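Local coordinates for dimethyl-sulfide monooxygenase (Hyphomicrobium sulfonivorans, PDB 6AK1), which oxidises dimethyl sulfide to methanethiol and formaldehyde as an FMN-dependent, NADH-consuming monooxygenase, the first step of dimethyl sulfide degradation, at residues 43-47 and 95-101; 84-89 and 118-122. Numbering follows the deposited sequence.

Contact 1: 43-47 and 95-101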
ATOM      1  N   ALA A  43       2.009   8.506 -13.556  1.00 18.90           N
ATOM      2  CA  ALA A  43       2.702   7.248 -13.844  1.00 19.12           C
ATOM      3  C   ALA A  43       3.903   7.467 -14.754  1.00 19.15           C
ATOM      4  O   ALA A  43       4.954   6.846 -14.563  1.00 17.20           O
ATOM      5  CB  ALA A  43       1.736   6.228 -14.478  1.00 16.80           C
ATOM      6  N   MET A  44       3.757   8.324 -15.766  1.00 20.34           N
ATOM      7  CA  MET A  44       4.880   8.609 -16.649  1.00 21.20           C
ATOM      8  C   MET A  44       5.989   9.344 -15.911  1.00 22.87           C
ATOM      9  O   MET A  44       7.176   9.072 -16.132  1.00 21.66           O
ATOM     10  CB  MET A  44       4.411   9.424 -17.848  1.00 24.69           C
ATOM     11  CG  MET A  44       3.438   8.675 -18.746  1.00 22.68           C
ATOM     12  SD  MET A  44       3.251   9.510 -20.344  1.00 32.69           S
ATOM     13  CE  MET A  44       2.119  10.816 -19.918  1.00 23.07           C
ATOM     14  N   GLU A  45       5.615  10.281 -15.032  1.00 20.42           N
ATOM     15  CA  GLU A  45       6.596  11.040 -14.274  1.00 23.18           C
ATOM     16  C   GLU A  45       7.372  10.143 -13.307  1.00 26.24           C
ATOM     17  O   GLU A  45       8.568  10.364 -13.090  1.00 23.36           O
ATOM     18  CB  GLU A  45       5.895  12.180 -13.529  1.00 22.73           C
ATOM     19  CG  GLU A  45       6.781  12.950 -12.564  1.00 24.08           C
ATOM     20  CD  GLU A  45       7.746  13.914 -13.265  1.00 27.77           C
ATOM     21  OE1 GLU A  45       7.947  13.779 -14.487  1.00 25.74           O
ATOM     22  OE2 GLU A  45       8.296  14.816 -12.586  1.00 29.15           O
ATOM     23  N   LEU A  46       6.722   9.112 -12.751  1.00 23.77           N
ATOM     24  CA  LEU A  46       7.438   8.139 -11.928  1.00 22.87           C
ATOM     25  C   LEU A  46       8.494   7.375 -12.718  1.00 22.44           C
ATOM     26  O   LEU A  46       9.533   7.019 -12.156  1.00 22.75           O
ATOM     27  CB  LEU A  46       6.456   7.159 -11.282  1.00 22.02           C
ATOM     28  CG  LEU A  46       5.511   7.715 -10.201  1.00 22.45           C
ATOM     29  CD1 LEU A  46       4.845   6.600  -9.451  1.00 26.54           C
ATOM     30  CD2 LEU A  46       6.255   8.589  -9.230  1.00 21.14           C
ATOM     31  N   GLU A  47       8.267   7.109 -14.013  1.00 22.51           N
ATOM     32  CA  GLU A  47       9.280   6.374 -14.772  1.00 25.69           C
ATOM     33  C   GLU A  47      10.451   7.260 -15.173  1.00 23.41           C
ATOM     34  O   GLU A  47      11.575   6.771 -15.292  1.00 28.33           O
ATOM     35  CB  GLU A  47       8.674   5.714 -16.021  1.00 27.47           C
ATOM     36  CG  GLU A  47       7.733   4.609 -15.667  1.00 26.19           C
ATOM     37  CD  GLU A  47       7.573   3.541 -16.737  1.00 25.09           C
ATOM     38  OE1 GLU A  47       7.659   3.838 -17.949  1.00 31.31           O
ATOM     39  OE2 GLU A  47       7.345   2.381 -16.350  1.00 25.58           O
ATOM     40  N   VAL A  95       0.662   3.649 -20.648  1.00 20.68           N
ATOM     41  CA  VAL A  95       1.687   4.640 -20.989  1.00 19.51           C
ATOM     42  C   VAL A  95       2.981   4.403 -20.210  1.00 21.65           C
ATOM     43  O   VAL A  95       3.839   5.281 -20.148  1.00 19.97           O
ATOM     44  CB  VAL A  95       1.182   6.079 -20.788  1.00 18.46           C
ATOM     45  CG1 VAL A  95      -0.016   6.367 -21.700  1.00 20.07           C
ATOM     46  CG2 VAL A  95       0.826   6.340 -19.313  1.00 19.47           C
ATOM     47  N   THR A  96       3.138   3.235 -19.600  1.00 20.93           N
ATOM     48  CA  THR A  96       4.356   2.935 -18.866  1.00 21.34           C
ATOM     49  C   THR A  96       4.805   1.533 -19.229  1.00 22.34           C
ATOM     50  O   THR A  96       4.050   0.730 -19.774  1.00 20.96           O
ATOM     51  CB  THR A  96       4.165   3.031 -17.347  1.00 20.64           C
ATOM     52  OG1 THR A  96       3.012   2.268 -16.966  1.00 18.59           O
ATOM     53  CG2 THR A  96       4.006   4.498 -16.873  1.00 20.97           C
ATOM     54  N   GLU A  97       6.030   1.228 -18.861  1.00 25.08           N
ATOM     55  CA  GLU A  97       6.619  -0.063 -19.146  1.00 26.55           C
ATOM     56  C   GLU A  97       7.019  -0.837 -17.896  1.00 28.38           C
ATOM     57  O   GLU A  97       6.936  -2.064 -17.901  1.00 25.87           O
ATOM     58  CB  GLU A  97       7.845   0.132 -20.049  1.00 25.78           C
ATOM     59  CG  GLU A  97       8.404  -1.148 -20.628  1.00 42.07           C
ATOM     60  CD  GLU A  97       9.641  -0.903 -21.469  1.00 45.12           C
ATOM     61  OE1 GLU A  97      10.256  -1.897 -21.917  1.00 43.85           O
ATOM     62  OE2 GLU A  97       9.997   0.285 -21.673  1.00 49.61           O
ATOM     63  N   HIS A  98       7.401  -0.154 -16.811  1.00 22.04           N
ATOM     64  CA  HIS A  98       8.097  -0.798 -15.701  1.00 20.87           C
ATOM     65  C   HIS A  98       7.557  -0.467 -14.309  1.00 22.21           C
ATOM     66  O   HIS A  98       7.655  -1.304 -13.406  1.00 22.00           O
ATOM     67  CB  HIS A  98       9.581  -0.422 -15.745  1.00 23.06           C
ATOM     68  CG  HIS A  98      10.341  -1.088 -16.848  1.00 26.25           C
ATOM     69  ND1 HIS A  98      10.503  -2.456 -16.918  1.00 26.52           N
ATOM     70  CD2 HIS A  98      10.973  -0.577 -17.932  1.00 26.86           C
ATOM     71  CE1 HIS A  98      11.198  -2.760 -18.001  1.00 25.16           C
ATOM     72  NE2 HIS A  98      11.493  -1.637 -18.635  1.00 26.53           N
ATOM     73  N   VAL A  99       7.030   0.746 -14.091  1.00 18.45           N
ATOM     74  CA  VAL A  99       6.593   1.109 -12.747  1.00 20.99           C
ATOM     75  C   VAL A  99       5.482   0.160 -12.295  1.00 20.72           C
ATOM     76  O   VAL A  99       4.624  -0.253 -13.088  1.00 21.90           O
ATOM     77  CB  VAL A  99       6.150   2.585 -12.688  1.00 21.13           C
ATOM     78  CG1 VAL A  99       4.882   2.814 -13.495  1.00 20.46           C
ATOM     79  CG2 VAL A  99       5.932   3.032 -11.245  1.00 19.51           C
ATOM     80  N   GLY A 100       5.513  -0.227 -11.013  1.00 22.97           N
ATOM     81  CA  GLY A 100       4.472  -1.073 -10.465  1.00 20.64           C
ATOM     82  C   GLY A 100       3.288  -0.265  -9.933  1.00 23.03           C
ATOM     83  O   GLY A 100       3.372   0.943  -9.737  1.00 25.00           O
ATOM     84  N   PHE A 101       2.170  -0.958  -9.700  1.00 19.82           N
ATOM     85  CA  PHE A 101       0.962  -0.330  -9.169  1.00 22.61           C
ATOM     86  C   PHE A 101       0.506  -1.125  -7.955  1.00 23.32           C
ATOM     87  O   PHE A 101       0.101  -2.283  -8.087  1.00 22.58           O
ATOM     88  CB  PHE A 101      -0.142  -0.249 -10.230  1.00 17.70           C
ATOM     89  CG  PHE A 101       0.301   0.428 -11.484  1.00 20.07           C
ATOM     90  CD1 PHE A 101       0.454   1.814 -11.517  1.00 20.53           C
ATOM     91  CD2 PHE A 101       0.621  -0.311 -12.617  1.00 17.72           C
ATOM     92  CE1 PHE A 101       0.893   2.463 -12.660  1.00 17.14           C
ATOM     93  CE2 PHE A 101       1.059   0.329 -13.765  1.00 20.55           C
ATOM     94  CZ  PHE A 101       1.183   1.737 -13.784  1.00 16.00           C
TER
HETATM   95  O   HOH W   1       6.649   6.154 -19.240  1.00 28.12           O
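A helix-borne carboxylate binds the backbone of a loop here, joining the C-terminal end of helix 36-48 to the turn that leads into strand 100-106. Glu47 OE2 accepts three successive amides: it lies 3.1 Å from Glu97 N, 2.6 Å from His98 N and 2.8 Å from Val99 N. A weak second bond of 3.2 Å joins Glu97 N to Glu47 OE1. One acidic side chain thus satisfies a loop whose three successive NH groups converge on it. A water bridges the same carboxylate to the chain, donating to Glu47 OE1 (2.8 Å) and to Val95 O (3.1 Å). In the TIM barrel of this luciferase-like family, helix 36-48 follows the first barrel strand, 6-12, and strand 100-106 is the third, so the contact passes over one beta-alpha unit; the loop lies on the side where chains enter the parallel strands. Beside the polar site, apolar groups pack closely: Met44 CG meets Val95 CG2 at 3.5 Å, Ala43 CB meets Thr96 CG2 at 3.7 Å, and Leu46 CD1 approaches Val99 CG2 at 4.1 Å. Deeper in, Ala43 CB sits at the edge of the Phe101 ring, 4.3 Å from CE1, where Met92 of helix 89-94 also touches both residues.

Contact 2: 84-89 and 118-122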
ATOM      1  N   ASP A  84     -12.624   4.701  -6.514  1.00 21.89           N
ATOM      2  CA  ASP A  84     -12.099   3.342  -6.557  1.00 22.17           C
ATOM      3  C   ASP A  84     -10.690   3.339  -7.142  1.00 22.41           C
ATOM      4  O   ASP A  84     -10.495   3.814  -8.268  1.00 22.73           O
ATOM      5  CB  ASP A  84     -13.074   2.499  -7.385  1.00 23.44           C
ATOM      6  CG  ASP A  84     -12.523   1.146  -7.805  1.00 30.32           C
ATOM      7  OD1 ASP A  84     -11.645   0.560  -7.128  1.00 31.04           O
ATOM      8  OD2 ASP A  84     -13.013   0.649  -8.846  1.00 30.41           O
ATOM      9  N   PRO A  85      -9.685   2.837  -6.415  1.00 23.03           N
ATOM     10  CA  PRO A  85      -8.299   2.908  -6.908  1.00 20.58           C
ATOM     11  C   PRO A  85      -7.987   1.956  -8.046  1.00 25.65           C
ATOM     12  O   PRO A  85      -6.888   2.066  -8.615  1.00 25.86           O
ATOM     13  CB  PRO A  85      -7.470   2.545  -5.667  1.00 19.87           C
ATOM     14  CG  PRO A  85      -8.354   1.591  -4.933  1.00 23.50           C
ATOM     15  CD  PRO A  85      -9.764   2.176  -5.102  1.00 22.63           C
ATOM     16  N   PHE A  86      -8.876   1.002  -8.364  1.00 22.28           N
ATOM     17  CA  PHE A  86      -8.695   0.180  -9.557  1.00 23.47           C
ATOM     18  C   PHE A  86      -8.953   0.967 -10.830  1.00 23.19           C
ATOM     19  O   PHE A  86      -8.559   0.524 -11.913  1.00 20.78           O
ATOM     20  CB  PHE A  86      -9.640  -1.029  -9.533  1.00 24.16           C
ATOM     21  CG  PHE A  86      -9.254  -2.107  -8.550  1.00 26.19           C
ATOM     22  CD1 PHE A  86      -9.392  -1.907  -7.184  1.00 25.87           C
ATOM     23  CD2 PHE A  86      -8.805  -3.345  -9.001  1.00 24.05           C
ATOM     24  CE1 PHE A  86      -9.059  -2.919  -6.273  1.00 27.23           C
ATOM     25  CE2 PHE A  86      -8.477  -4.361  -8.097  1.00 25.64           C
ATOM     26  CZ  PHE A  86      -8.600  -4.143  -6.729  1.00 23.38           C
ATOM     27  N   GLY A  87      -9.593   2.133 -10.715  1.00 23.46           N
ATOM     28  CA  GLY A  87     -10.181   2.769 -11.882  1.00 23.73           C
ATOM     29  C   GLY A  87      -9.184   3.153 -12.962  1.00 18.46           C
ATOM     30  O   GLY A  87      -9.433   2.927 -14.148  1.00 21.68           O
ATOM     31  N   ALA A  88      -8.065   3.765 -12.583  1.00 16.59           N
ATOM     32  CA  ALA A  88      -7.135   4.332 -13.556  1.00 17.66           C
ATOM     33  C   ALA A  88      -5.933   3.439 -13.846  1.00 18.09           C
ATOM     34  O   ALA A  88      -5.039   3.858 -14.584  1.00 18.15           O
ATOM     35  CB  ALA A  88      -6.645   5.700 -13.079  1.00 16.98           C
ATOM     36  N   ILE A  89      -5.890   2.221 -13.295  1.00 17.68           N
ATOM     37  CA  ILE A  89      -4.688   1.395 -13.405  1.00 17.47           C
ATOM     38  C   ILE A  89      -4.357   1.100 -14.867  1.00 19.85           C
ATOM     39  O   ILE A  89      -3.206   1.251 -15.299  1.00 20.85           O
ATOM     40  CB  ILE A  89      -4.840   0.097 -12.591  1.00 18.12           C
ATOM     41  CG1 ILE A  89      -5.099   0.420 -11.122  1.00 18.65           C
ATOM     42  CG2 ILE A  89      -3.579  -0.787 -12.753  1.00 16.80           C
ATOM     43  CD1 ILE A  89      -4.021   1.260 -10.499  1.00 19.93           C
ATOM     44  N   ARG A 118     -10.619  -9.732  -9.905  1.00 16.60           N
ATOM     45  CA  ARG A 118     -10.292  -8.340 -10.193  1.00 21.02           C
ATOM     46  C   ARG A 118      -8.788  -8.111 -10.158  1.00 19.19           C
ATOM     47  O   ARG A 118      -8.257  -7.359 -10.975  1.00 18.52           O
ATOM     48  CB  ARG A 118     -11.004  -7.412  -9.207  1.00 21.95           C
ATOM     49  CG  ARG A 118     -12.522  -7.524  -9.245  1.00 27.88           C
ATOM     50  CD  ARG A 118     -13.175  -6.674  -8.149  1.00 28.74           C
ATOM     51  NE  ARG A 118     -12.924  -5.268  -8.362  1.00 37.22           N
ATOM     52  CZ  ARG A 118     -12.507  -4.407  -7.439  1.00 33.77           C
ATOM     53  NH1 ARG A 118     -12.315  -4.775  -6.177  1.00 30.55           N
ATOM     54  NH2 ARG A 118     -12.317  -3.147  -7.794  1.00 32.34           N
ATOM     55  N   LEU A 119      -8.082  -8.754  -9.218  1.00 17.90           N
ATOM     56  CA  LEU A 119      -6.633  -8.587  -9.151  1.00 18.12           C
ATOM     57  C   LEU A 119      -5.925  -9.368 -10.253  1.00 19.75           C
ATOM     58  O   LEU A 119      -4.967  -8.860 -10.842  1.00 20.49           O
ATOM     59  CB  LEU A 119      -6.114  -9.005  -7.770  1.00 19.22           C
ATOM     60  CG  LEU A 119      -6.475  -8.024  -6.639  1.00 17.15           C
ATOM     61  CD1 LEU A 119      -6.284  -8.663  -5.290  1.00 14.64           C
ATOM     62  CD2 LEU A 119      -5.648  -6.749  -6.761  1.00 16.88           C
ATOM     63  N   SER A 120      -6.381 -10.597 -10.545  1.00 19.59           N
ATOM     64  CA  SER A 120      -5.839 -11.351 -11.679  1.00 20.28           C
ATOM     65  C   SER A 120      -5.986 -10.564 -12.965  1.00 19.65           C
ATOM     66  O   SER A 120      -5.064 -10.538 -13.788  1.00 21.89           O
ATOM     67  CB  SER A 120      -6.551 -12.700 -11.851  1.00 19.81           C
ATOM     68  OG  SER A 120      -6.131 -13.662 -10.915  1.00 23.47           O
ATOM     69  N   THR A 121      -7.154  -9.937 -13.163  1.00 18.75           N
ATOM     70  CA  THR A 121      -7.383  -9.136 -14.366  1.00 20.65           C
ATOM     71  C   THR A 121      -6.349  -8.023 -14.497  1.00 18.50           C
ATOM     72  O   THR A 121      -5.824  -7.786 -15.587  1.00 20.09           O
ATOM     73  CB  THR A 121      -8.806  -8.557 -14.355  1.00 21.59           C
ATOM     74  OG1 THR A 121      -9.750  -9.629 -14.402  1.00 20.04           O
ATOM     75  CG2 THR A 121      -9.034  -7.633 -15.543  1.00 17.96           C
ATOM     76  N   LEU A 122      -6.022  -7.346 -13.393  1.00 17.89           N
ATOM     77  CA  LEU A 122      -5.009  -6.291 -13.458  1.00 21.46           C
ATOM     78  C   LEU A 122      -3.621  -6.865 -13.726  1.00 20.65           C
ATOM     79  O   LEU A 122      -2.809  -6.246 -14.425  1.00 22.21           O
ATOM     80  CB  LEU A 122      -5.003  -5.479 -12.161  1.00 20.31           C
ATOM     81  CG  LEU A 122      -6.141  -4.468 -12.004  1.00 21.95           C
ATOM     82  CD1 LEU A 122      -5.866  -3.554 -10.816  1.00 23.11           C
ATOM     83  CD2 LEU A 122      -6.324  -3.664 -13.298  1.00 24.55           C
TER
HETATM   84  O   HOH W   2     -11.960  -1.058  -5.192  1.00 26.44           O
HETATM   85  O   HOH W   3     -13.524  -1.485 -10.352  1.00 32.78           O
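The guanidinium of Arg118 lies flat over the ring of Phe86 in a cation-pi contact, with Arg118 CZ 3.8 Å from the ring centroid and only 5° off the ring normal. Arg118 NH2 comes within 3.2 Å of Phe86 CD1. The aromatic ring belongs to the loop before helix 89-94, the arginine to helix 112-126 of the TIM barrel, so the pair ties a loop following one barrel strand to the helix following the next. Asp84 approaches the guanidinium near its plane, but Asp84 OD1 and Arg118 NH2 are 3.8 Å apart, a long salt bridge. Two waters fill in: one donates to Asp84 OD1 (2.5 Å) and bonds weakly to Arg118 NH2 (3.4 Å), the other links Asp84 OD2 (2.7 Å) to Arg118 NH2 (3.3 Å). Asp84 OD1 also accepts from Phe86 N at 3.1 Å, an Asx turn within a type I beta turn from Asp84 to Gly87. Leu122 CD1 is 3.5 Å from Phe86 CD2 and Leu119 CD2 3.9 Å from Phe86 CE2; Ile89 CG2 also meets Leu122 CD2 at 4.0 Å. Arg118 NH1 has a second acidic partner in Glu110. With Asp84 so distant, the cation-pi contact, the waters and the leucine packing join loop and helix more than a direct ion pair does.

Along the chain the segments of the two contacts interleave in the order 43-47, 84-89, 95-101, 118-122: 84-89 leads into helix 89-94, followed by 95-101, and strand 100-106 then leads to helix 112-126. Their centres are 15 Å apart, yet they touch where Phe101 CB packs against Ile89 CD1 at 4.2 Å. Contact 1 lies at the N-terminal start of strand 100-106, and contact 2 beside its far half, where Phe86 touches Val103 and Ala105. Contact 2 is also nearer Asp58 and Thr104, which by similarity to relatives probably bind FMN: the side chains of Asp84 and Asp58 are about 6 Å apart, those of Phe86 and Thr104 about 7 Å, whereas the side chain of Phe101 in contact 1 is about 10 Å from that of Thr104.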